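Local coordinates for protein Nrps/pks (PDB 4OPE) that probably extends the growing polyketide chain by decarboxylative condensation, as a ketosynthase domain of the oxazolomycin assembly line, a polyketide synthase of the AT-less type, at residues E296-A301 against H430-E435; T362-Q367 against R415-S420. All blocks are in the same frame, centred on the assembly; numbering follows the deposited sequence.

Contact 1: E296-A301 against H430-E435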
loop_
_atom_site.group_PDB
_atom_site.type_symbol
_atom_site.label_atom_id
_atom_site.label_comp_id
_atom_site.label_asym_id
_atom_site.label_seq_id
_atom_site.Cartn_x
_atom_site.Cartn_y
_atom_site.Cartn_z
ATOM N N GLU A 296 23.877 1.323 8.809
ATOM C CA GLU A 296 24.703 2.097 7.938
ATOM C C GLU A 296 24.071 3.427 7.584
ATOM O O GLU A 296 24.696 4.456 7.758
ATOM C CB GLU A 296 24.949 1.331 6.666
ATOM C CG GLU A 296 26.396 0.962 6.480
ATOM C CD GLU A 296 26.905 1.490 5.171
ATOM O OE1 GLU A 296 27.509 0.704 4.389
ATOM O OE2 GLU A 296 26.664 2.698 4.934
ATOM N N ARG A 297 22.829 3.429 7.104
ATOM C CA ARG A 297 22.162 4.686 6.767
ATOM C C ARG A 297 22.055 5.622 7.968
ATOM O O ARG A 297 22.095 6.821 7.808
ATOM C CB ARG A 297 20.792 4.421 6.226
ATOM C CG ARG A 297 20.795 3.867 4.818
ATOM C CD ARG A 297 19.451 3.232 4.566
ATOM N NE ARG A 297 19.299 2.722 3.220
ATOM C CZ ARG A 297 18.203 2.104 2.787
ATOM N NH1 ARG A 297 17.164 1.913 3.614
ATOM N NH2 ARG A 297 18.139 1.680 1.519
ATOM N N ALA A 298 21.939 5.053 9.161
ATOM C CA ALA A 298 21.842 5.799 10.392
ATOM C C ALA A 298 23.180 6.376 10.850
ATOM O O ALA A 298 23.224 7.268 11.712
ATOM C CB ALA A 298 21.325 4.876 11.478
ATOM N N GLY A 299 24.277 5.831 10.335
ATOM C CA GLY A 299 25.582 6.168 10.863
ATOM C C GLY A 299 25.832 5.654 12.266
ATOM O O GLY A 299 26.555 6.263 13.037
ATOM N N LEU A 300 25.296 4.488 12.570
ATOM C CA LEU A 300 25.270 3.999 13.923
ATOM C C LEU A 300 25.960 2.662 14.010
ATOM O O LEU A 300 25.810 1.816 13.153
ATOM C CB LEU A 300 23.818 3.849 14.360
ATOM C CG LEU A 300 23.509 3.373 15.774
ATOM C CD1 LEU A 300 23.783 4.483 16.758
ATOM C CD2 LEU A 300 22.058 2.988 15.898
ATOM N N ALA A 301 26.715 2.482 15.077
ATOM C CA ALA A 301 27.379 1.240 15.365
ATOM C C ALA A 301 26.563 0.554 16.397
ATOM O O ALA A 301 25.959 1.213 17.249
ATOM C CB ALA A 301 28.754 1.515 15.938
ATOM N N HIS A 430 12.792 -2.240 9.136
ATOM C CA HIS A 430 13.566 -1.856 10.323
ATOM C C HIS A 430 13.667 -0.345 10.413
ATOM O O HIS A 430 13.854 0.312 9.376
ATOM C CB HIS A 430 14.970 -2.431 10.234
ATOM C CG HIS A 430 15.711 -2.431 11.525
ATOM N ND1 HIS A 430 15.478 -3.373 12.517
ATOM C CD2 HIS A 430 16.715 -1.634 11.981
ATOM C CE1 HIS A 430 16.284 -3.133 13.545
ATOM N NE2 HIS A 430 17.048 -2.088 13.245
ATOM N N VAL A 431 13.574 0.190 11.635
ATOM C CA VAL A 431 13.793 1.619 11.870
ATOM C C VAL A 431 14.643 1.950 13.106
ATOM O O VAL A 431 14.509 1.355 14.160
ATOM C CB VAL A 431 12.469 2.429 11.854
ATOM C CG1 VAL A 431 11.412 1.784 12.689
ATOM C CG2 VAL A 431 12.668 3.839 12.367
ATOM N N ILE A 432 15.568 2.902 12.919
ATOM C CA ILE A 432 16.432 3.421 13.966
ATOM C C ILE A 432 15.961 4.812 14.387
ATOM O O ILE A 432 15.839 5.718 13.540
ATOM C CB ILE A 432 17.870 3.590 13.462
ATOM C CG1 ILE A 432 18.347 2.380 12.646
ATOM C CG2 ILE A 432 18.807 3.758 14.618
ATOM C CD1 ILE A 432 18.729 1.151 13.435
ATOM N N LEU A 433 15.703 4.981 15.684
ATOM C CA LEU A 433 15.312 6.271 16.246
ATOM C C LEU A 433 16.312 6.834 17.257
ATOM O O LEU A 433 17.091 6.109 17.885
ATOM C CB LEU A 433 13.962 6.153 16.923
ATOM C CG LEU A 433 12.842 5.662 16.022
ATOM C CD1 LEU A 433 11.545 5.634 16.791
ATOM C CD2 LEU A 433 12.643 6.540 14.805
ATOM N N GLU A 434 16.302 8.148 17.410
ATOM C CA GLU A 434 17.158 8.796 18.381
ATOM C C GLU A 434 16.309 9.767 19.146
ATOM O O GLU A 434 15.517 10.510 18.573
ATOM C CB GLU A 434 18.307 9.508 17.675
ATOM C CG GLU A 434 19.379 10.081 18.583
ATOM C CD GLU A 434 20.497 10.791 17.814
ATOM O OE1 GLU A 434 21.673 10.672 18.217
ATOM O OE2 GLU A 434 20.224 11.465 16.799
ATOM N N GLU A 435 16.478 9.727 20.458
ATOM C CA GLU A 435 15.886 10.671 21.392
ATOM C C GLU A 435 16.271 12.082 21.009
ATOM O O GLU A 435 17.348 12.273 20.460
ATOM C CB GLU A 435 16.444 10.365 22.768
ATOM C CG GLU A 435 16.006 11.282 23.877
ATOM C CD GLU A 435 16.747 11.016 25.176
ATOM O OE1 GLU A 435 17.864 10.439 25.125
ATOM O OE2 GLU A 435 16.215 11.421 26.258
#
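Ile432, on the strand, meets Ala298 and Leu300, which flank Gly299, the first residue to leave the helical conformation, and these three buried residues make the whole of the direct contact. The interaction is apolar throughout. Ile432 offers its branched side to Ala298 CB, which lies 4.1 Å from Ile432 CG1 and 4.2 Å from Ile432 CG2. That second branch, CG2, stands anti to the backbone nitrogen of Ile432 and also receives Leu300 CD2 at 3.6 Å, the two side chains crossing at a slant. One methyl of the strand thus touches the residues on either side of Gly299. In Leu300, chi1 (-179°) sends CG away from the backbone N, and chi2 near 74° then turns CD2 to Ile432.

The backbone turn between them helps bring both residues to the same isoleucine. Gly299 leaves the helix with positive phi (68°), and its N bonds to Glu296 O at 3.0 Å, one of the two bonds of a Schellman motif. The reversal brings Leu300 back over the helix, where it also touches Leu295.

Polar links between the segments are indirect. Arg266, on strand 263-272, hydrogen-bonds through NH2 to Ala298 O and forms a salt bridge through NH1 with Glu434 OE1. Arg297 has other partners: a salt bridge with Glu293 OE2, and packing on Gly193 of the second subunit.

The helix end is thus a Schellman motif with a hydrophobic contact, Leu300 on Leu295, across it. Separately, the position of helix 284-298 on the sheet fits an outer helical layer of the layered thiolase fold.

Contact 2: T362-Q367 against R415-S420; sequences TKVLLQ and RTAAIS
Lys363 NZ is gripped by two groups, a salt bridge from Glu309 OE1 and a hydrogen bond with Tyr307 OH, beside Val364, the one helix residue that makes the apolar contact with the strand. Two bonds likewise hold Thr416 OG1, to Asp304 O and Gly306 N, on the strand face turned from the helix. Val364 divides its two methyls between Ala417 and Ile419. Its CG1, anti to the backbone N (chi1 170°), meets Ala417 CB at 3.6 Å, while CG2, anti to the carbonyl carbon, meets Ile419 CD1, also at 3.6 Å. This is the thiolase fold, in which a helix such as 356-370 belongs to the central helical layer, between the beta-sheets of the two halves; every residue of 362-367 is buried accordingly. Ile419 and Val364 approach tip to tip. An extended chi2 of 180° drives the isoleucine CD1 outward from the strand, and it comes within 4.0 Å of Val364 CB as well. The CA atoms of Val364 and Ala417, 7.2 Å apart, are the nearest such pair across the two segments. Phe368, one turn on, also packs on Ala417, and Ala360 and Leu361 cover Ile419 from the preceding turn.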
loop_
_atom_site.group_PDB
_atom_site.type_symbol
_atom_site.label_atom_id
_atom_site.label_comp_id
_atom_site.label_asym_id
_atom_site.label_seq_id
_atom_site.Cartn_x
_atom_site.Cartn_y
_atom_site.Cartn_z
ATOM N N THR A 362 5.511 3.161 19.245
ATOM C CA THR A 362 4.947 3.971 20.290
ATOM C C THR A 362 5.592 3.604 21.605
ATOM O O THR A 362 5.969 4.468 22.411
ATOM C CB THR A 362 3.432 3.785 20.360
ATOM O OG1 THR A 362 2.849 4.201 19.127
ATOM C CG2 THR A 362 2.811 4.617 21.453
ATOM N N LYS A 363 5.782 2.317 21.825
ATOM C CA LYS A 363 6.460 1.889 23.042
ATOM C C LYS A 363 7.828 2.511 23.162
ATOM O O LYS A 363 8.205 2.911 24.212
ATOM C CB LYS A 363 6.594 0.398 23.058
ATOM C CG LYS A 363 7.209 -0.125 24.326
ATOM C CD LYS A 363 8.062 -1.320 23.957
ATOM C CE LYS A 363 8.200 -2.272 25.110
ATOM N NZ LYS A 363 9.198 -3.328 24.759
ATOM N N VAL A 364 8.579 2.599 22.089
ATOM C CA VAL A 364 9.894 3.230 22.153
ATOM C C VAL A 364 9.807 4.747 22.431
ATOM O O VAL A 364 10.533 5.299 23.275
ATOM C CB VAL A 364 10.636 2.991 20.847
ATOM C CG1 VAL A 364 11.910 3.827 20.766
ATOM C CG2 VAL A 364 10.952 1.518 20.749
ATOM N N LEU A 365 8.920 5.428 21.715
ATOM C CA LEU A 365 8.761 6.844 21.963
ATOM C C LEU A 365 8.480 7.113 23.427
ATOM O O LEU A 365 9.008 8.041 23.978
ATOM C CB LEU A 365 7.645 7.421 21.098
ATOM C CG LEU A 365 7.919 7.305 19.599
ATOM C CD1 LEU A 365 6.776 7.878 18.771
ATOM C CD2 LEU A 365 9.240 7.955 19.212
ATOM N N LEU A 366 7.629 6.326 24.049
ATOM C CA LEU A 366 7.324 6.512 25.461
ATOM C C LEU A 366 8.538 6.215 26.289
ATOM O O LEU A 366 8.788 6.874 27.266
ATOM C CB LEU A 366 6.159 5.618 25.915
ATOM C CG LEU A 366 4.858 6.066 25.257
ATOM C CD1 LEU A 366 3.731 5.031 25.271
ATOM C CD2 LEU A 366 4.445 7.398 25.897
ATOM N N GLN A 367 9.308 5.226 25.898
ATOM C CA GLN A 367 10.537 4.955 26.637
ATOM C C GLN A 367 11.454 6.211 26.600
ATOM O O GLN A 367 11.944 6.660 27.645
ATOM C CB GLN A 367 11.207 3.663 26.148
ATOM C CG GLN A 367 10.446 2.442 26.624
ATOM C CD GLN A 367 11.145 1.102 26.372
ATOM O OE1 GLN A 367 10.867 0.107 27.028
ATOM N NE2 GLN A 367 12.051 1.078 25.433
ATOM N N ARG A 415 19.774 8.832 23.701
ATOM C CA ARG A 415 19.392 7.483 23.639
ATOM C C ARG A 415 18.999 7.109 22.231
ATOM O O ARG A 415 18.469 7.978 21.501
ATOM C CB ARG A 415 18.230 7.294 24.564
ATOM C CG ARG A 415 18.645 7.422 26.009
ATOM C CD ARG A 415 17.418 7.245 26.857
ATOM N NE ARG A 415 17.716 7.526 28.236
ATOM C CZ ARG A 415 17.945 8.739 28.739
ATOM N NH1 ARG A 415 17.885 9.816 27.970
ATOM N NH2 ARG A 415 18.227 8.866 30.019
ATOM N N THR A 416 19.280 5.844 21.851
ATOM C CA THR A 416 18.891 5.323 20.528
ATOM C C THR A 416 18.143 3.987 20.634
ATOM O O THR A 416 18.299 3.228 21.596
ATOM C CB THR A 416 20.086 5.103 19.576
ATOM O OG1 THR A 416 20.949 4.135 20.151
ATOM C CG2 THR A 416 20.874 6.357 19.376
ATOM N N ALA A 417 17.315 3.717 19.642
ATOM C CA ALA A 417 16.615 2.485 19.626
ATOM C C ALA A 417 16.377 2.051 18.210
ATOM O O ALA A 417 16.352 2.855 17.259
ATOM C CB ALA A 417 15.304 2.604 20.361
ATOM N N ALA A 418 16.216 0.748 18.087
ATOM C CA ALA A 418 15.988 0.151 16.815
ATOM C C ALA A 418 14.785 -0.752 16.941
ATOM O O ALA A 418 14.616 -1.414 17.948
ATOM C CB ALA A 418 17.224 -0.639 16.413
ATOM N N ILE A 419 13.974 -0.788 15.895
ATOM C CA ILE A 419 12.696 -1.502 15.909
ATOM C C ILE A 419 12.552 -2.319 14.655
ATOM O O ILE A 419 12.720 -1.788 13.563
ATOM C CB ILE A 419 11.531 -0.510 15.918
ATOM C CG1 ILE A 419 11.828 0.537 16.981
ATOM C CG2 ILE A 419 10.203 -1.253 16.147
ATOM C CD1 ILE A 419 10.760 1.600 17.114
ATOM N N SER A 420 12.197 -3.592 14.844
ATOM C CA SER A 420 12.006 -4.553 13.755
ATOM C C SER A 420 10.550 -4.991 13.607
ATOM O O SER A 420 9.826 -5.148 14.571
ATOM C CB SER A 420 12.801 -5.822 14.007
ATOM O OG SER A 420 14.198 -5.649 13.851
#

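Contacts 1 and 2 show how one sheet can be clad on both faces. Their strands, 427-434 and 416-422, are antiparallel neighbours joined by a ladder that probably includes Leu433 N to Ala417 O at 2.7 Å. Ile432 faces helix 284-298, whereas Leu433, next along the strand, turns to helix 356-370, beside Ile419. Both contacts are buried and apolar where they touch, but their settings differ. The centre of contact 1 lies about 21 Å from the centre of the chain, with an exposed glycine and glutamate close by; that of contact 2 lies about 12 Å from it. One arginine bridges the segments of contact 1, whereas in contact 2 the polar side chains of helix and strand turn to different partners.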